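PDB 1VR9: CBS domain protein/ACT domain protein from Thermotoga maritima, which is of unknown function, but carries a CBS domain pair and an ACT domain, modules that commonly sense small-molecule ligands in regulatory proteins. Local coordinates for residues G54-V59 and D82-E87. Sequence-based numbering, arbitrary orientation.
Sequences GHFRGV and DFFVHE
Phe56 reaches across from strand 56-61, an outer strand of the first CBS motif's sheet, to Phe83 and Phe84, in the run that leads into the first strand of the second motif, and the contact is largely apolar. Phe56 points its CB toward residues 82-87, and with CG anti to the backbone N (chi1 169°) CE2 and CZ come to lie at Phe84 and at the Phe83 carbonyl. CE2 is 4.0 Å from CD2 of Phe84, the two side chains meeting at a slant. Further along the strand, CG1 of Val59 approaches CD2 of Phe83 more loosely, at 4.4 Å. Phe56 and Phe83 also pack against strand 105-109 of the second motif, and Phe83 on Leu97 of helix 91-100.

The polar side of the contact is a single carbonyl. Phe83 O stands 3.4 Å from CZ of Phe56, obliquely to the ring; the contact buries this oxygen, and it has no hydrogen-bonding partner in the model. Within strand 56-61, Gly58 N lies 3.3 Å above the plane of the Phe56 ring, offset toward its rim.

Such packing exemplifies how tandem CBS motifs associate into a pair: with no directional bond between these two segments, their association probably rests on shape fit and burial of apolar surface.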
ATOM      1  N   GLY A  54      12.127  -3.123  -7.127  1.00 24.74           N
ATOM      2  CA  GLY A  54      11.655  -2.727  -5.800  1.00 24.92           C
ATOM      3  C   GLY A  54      10.955  -1.383  -5.768  1.00 25.47           C
ATOM      4  O   GLY A  54      10.602  -0.902  -4.674  1.00 26.24           O
ATOM      5  N   HIS A  55      10.722  -0.795  -6.943  1.00 25.24           N
ATOM      6  CA  HIS A  55      10.024   0.488  -7.049  1.00 25.96           C
ATOM      7  C   HIS A  55       8.539   0.302  -6.836  1.00 25.69           C
ATOM      8  O   HIS A  55       7.967  -0.719  -7.186  1.00 25.37           O
ATOM      9  CB  HIS A  55      10.192   1.163  -8.409  1.00 26.84           C
ATOM     10  CG  HIS A  55      11.595   1.579  -8.724  1.00 28.80           C
ATOM     11  ND1 HIS A  55      12.272   1.149  -9.844  1.00 33.02           N
ATOM     12  CD2 HIS A  55      12.434   2.416  -8.076  1.00 31.88           C
ATOM     13  CE1 HIS A  55      13.475   1.693  -9.864  1.00 32.69           C
ATOM     14  NE2 HIS A  55      13.600   2.462  -8.795  1.00 33.43           N
ATOM     15  N   PHE A  56       7.912   1.328  -6.293  1.00 26.25           N
ATOM     16  CA  PHE A  56       6.462   1.317  -6.116  1.00 26.07           C
ATOM     17  C   PHE A  56       5.711   1.490  -7.434  1.00 26.10           C
ATOM     18  O   PHE A  56       6.030   2.399  -8.217  1.00 27.08           O
ATOM     19  CB  PHE A  56       6.061   2.415  -5.144  1.00 25.94           C
ATOM     20  CG  PHE A  56       4.591   2.658  -5.107  1.00 24.11           C
ATOM     21  CD1 PHE A  56       3.719   1.713  -4.570  1.00 26.21           C
ATOM     22  CD2 PHE A  56       4.072   3.847  -5.606  1.00 26.44           C
ATOM     23  CE1 PHE A  56       2.371   1.945  -4.545  1.00 25.08           C
ATOM     24  CE2 PHE A  56       2.721   4.079  -5.564  1.00 24.50           C
ATOM     25  CZ  PHE A  56       1.879   3.148  -5.051  1.00 24.09           C
ATOM     26  N   ARG A  57       4.726   0.621  -7.681  1.00 25.95           N
ATOM     27  CA  ARG A  57       3.914   0.645  -8.909  1.00 26.35           C
ATOM     28  C   ARG A  57       2.481   1.103  -8.722  1.00 26.20           C
ATOM     29  O   ARG A  57       1.936   1.812  -9.586  1.00 26.14           O
ATOM     30  CB  ARG A  57       3.896  -0.738  -9.581  1.00 27.42           C
ATOM     31  CG  ARG A  57       5.175  -1.126 -10.335  1.00 29.58           C
ATOM     32  CD  ARG A  57       5.242  -0.628 -11.778  1.00 36.15           C
ATOM     33  NE  ARG A  57       3.933  -0.568 -12.428  1.00 39.39           N
ATOM     34  CZ  ARG A  57       3.478   0.466 -13.138  1.00 41.60           C
ATOM     35  NH1 ARG A  57       4.232   1.547 -13.334  1.00 41.95           N
ATOM     36  NH2 ARG A  57       2.262   0.414 -13.681  1.00 43.07           N
ATOM     37  N   GLY A  58       1.875   0.709  -7.605  1.00 25.13           N
ATOM     38  CA  GLY A  58       0.482   1.064  -7.306  1.00 25.38           C
ATOM     39  C   GLY A  58      -0.074   0.018  -6.367  1.00 25.27           C
ATOM     40  O   GLY A  58       0.664  -0.675  -5.652  1.00 24.11           O
ATOM     41  N   VAL A  59      -1.388  -0.089  -6.355  1.00 25.59           N
ATOM     42  CA  VAL A  59      -2.056  -1.021  -5.482  1.00 26.30           C
ATOM     43  C   VAL A  59      -3.046  -1.819  -6.326  1.00 26.90           C
ATOM     44  O   VAL A  59      -3.506  -1.334  -7.363  1.00 28.17           O
ATOM     45  CB  VAL A  59      -2.779  -0.281  -4.318  1.00 27.33           C
ATOM     46  CG1 VAL A  59      -1.835   0.690  -3.607  1.00 27.72           C
ATOM     47  CG2 VAL A  59      -3.966   0.450  -4.816  1.00 27.83           C
ATOM     48  N   ASP A  82      -0.232   7.147  -7.922  1.00 27.19           N
ATOM     49  CA  ASP A  82       0.132   8.393  -7.232  1.00 27.28           C
ATOM     50  C   ASP A  82      -0.097   8.329  -5.726  1.00 26.68           C
ATOM     51  O   ASP A  82       0.110   9.334  -5.027  1.00 27.29           O
ATOM     52  CB  ASP A  82      -0.642   9.588  -7.821  1.00 28.67           C
ATOM     53  CG  ASP A  82      -0.528   9.676  -9.343  1.00 31.70           C
ATOM     54  OD1 ASP A  82       0.611   9.801  -9.876  1.00 36.80           O
ATOM     55  OD2 ASP A  82      -1.580   9.625 -10.030  1.00 35.88           O
ATOM     56  N   PHE A  83      -0.522   7.159  -5.227  1.00 24.83           N
ATOM     57  CA  PHE A  83      -0.917   6.983  -3.820  1.00 24.32           C
ATOM     58  C   PHE A  83       0.285   6.519  -2.996  1.00 23.65           C
ATOM     59  O   PHE A  83       0.524   5.327  -2.822  1.00 24.36           O
ATOM     60  CB  PHE A  83      -2.091   5.995  -3.701  1.00 24.31           C
ATOM     61  CG  PHE A  83      -2.627   5.836  -2.313  1.00 23.44           C
ATOM     62  CD1 PHE A  83      -3.313   6.880  -1.678  1.00 23.18           C
ATOM     63  CD2 PHE A  83      -2.519   4.610  -1.637  1.00 22.83           C
ATOM     64  CE1 PHE A  83      -3.834   6.721  -0.400  1.00 22.81           C
ATOM     65  CE2 PHE A  83      -3.040   4.451  -0.392  1.00 22.49           C
ATOM     66  CZ  PHE A  83      -3.700   5.520   0.247  1.00 23.71           C
ATOM     67  N   PHE A  84       1.050   7.490  -2.500  1.00 23.20           N
ATOM     68  CA  PHE A  84       2.237   7.211  -1.711  1.00 22.64           C
ATOM     69  C   PHE A  84       2.623   8.459  -0.916  1.00 21.87           C
ATOM     70  O   PHE A  84       2.204   9.565  -1.241  1.00 21.56           O
ATOM     71  CB  PHE A  84       3.428   6.816  -2.623  1.00 22.26           C
ATOM     72  CG  PHE A  84       3.882   7.920  -3.548  1.00 22.32           C
ATOM     73  CD1 PHE A  84       4.755   8.900  -3.113  1.00 23.53           C
ATOM     74  CD2 PHE A  84       3.398   7.998  -4.846  1.00 23.25           C
ATOM     75  CE1 PHE A  84       5.145   9.931  -3.952  1.00 25.15           C
ATOM     76  CE2 PHE A  84       3.778   8.996  -5.685  1.00 24.25           C
ATOM     77  CZ  PHE A  84       4.656   9.977  -5.253  1.00 23.41           C
ATOM     78  N   VAL A  85       3.451   8.257   0.101  1.00 21.57           N
ATOM     79  CA  VAL A  85       4.174   9.359   0.749  1.00 22.03           C
ATOM     80  C   VAL A  85       5.663   8.991   0.855  1.00 22.38           C
ATOM     81  O   VAL A  85       6.009   7.842   0.690  1.00 22.80           O
ATOM     82  CB  VAL A  85       3.601   9.701   2.140  1.00 22.48           C
ATOM     83  CG1 VAL A  85       2.225  10.267   1.987  1.00 21.72           C
ATOM     84  CG2 VAL A  85       3.606   8.499   3.088  1.00 22.07           C
ATOM     85  N   HIS A  86       6.517   9.977   1.122  1.00 22.92           N
ATOM     86  CA  HIS A  86       7.959   9.735   1.262  1.00 23.78           C
ATOM     87  C   HIS A  86       8.331   9.474   2.725  1.00 24.64           C
ATOM     88  O   HIS A  86       7.655   9.926   3.632  1.00 24.57           O
ATOM     89  CB  HIS A  86       8.766  10.927   0.717  1.00 24.66           C
ATOM     90  CG  HIS A  86       8.877  10.948  -0.774  1.00 25.98           C
ATOM     91  ND1 HIS A  86       7.926  11.530  -1.590  1.00 28.17           N
ATOM     92  CD2 HIS A  86       9.832  10.459  -1.601  1.00 27.80           C
ATOM     93  CE1 HIS A  86       8.300  11.406  -2.851  1.00 28.53           C
ATOM     94  NE2 HIS A  86       9.451  10.759  -2.886  1.00 28.31           N
ATOM     95  N   GLU A  87       9.426   8.752   2.946  1.00 25.68           N
ATOM     96  CA  GLU A  87       9.899   8.470   4.309  1.00 26.17           C
ATOM     97  C   GLU A  87      10.028   9.711   5.191  1.00 26.07           C
ATOM     98  O   GLU A  87       9.764   9.662   6.396  1.00 25.14           O
ATOM     99  CB  GLU A  87      11.281   7.832   4.267  1.00 26.88           C
ATOM    100  CG  GLU A  87      11.312   6.392   3.805  1.00 28.51           C
ATOM    101  CD  GLU A  87      12.693   5.772   3.995  1.00 28.28           C
ATOM    102  OE1 GLU A  87      13.691   6.280   3.421  1.00 31.36           O
ATOM    103  OE2 GLU A  87      12.782   4.765   4.722  1.00 32.52           O
TER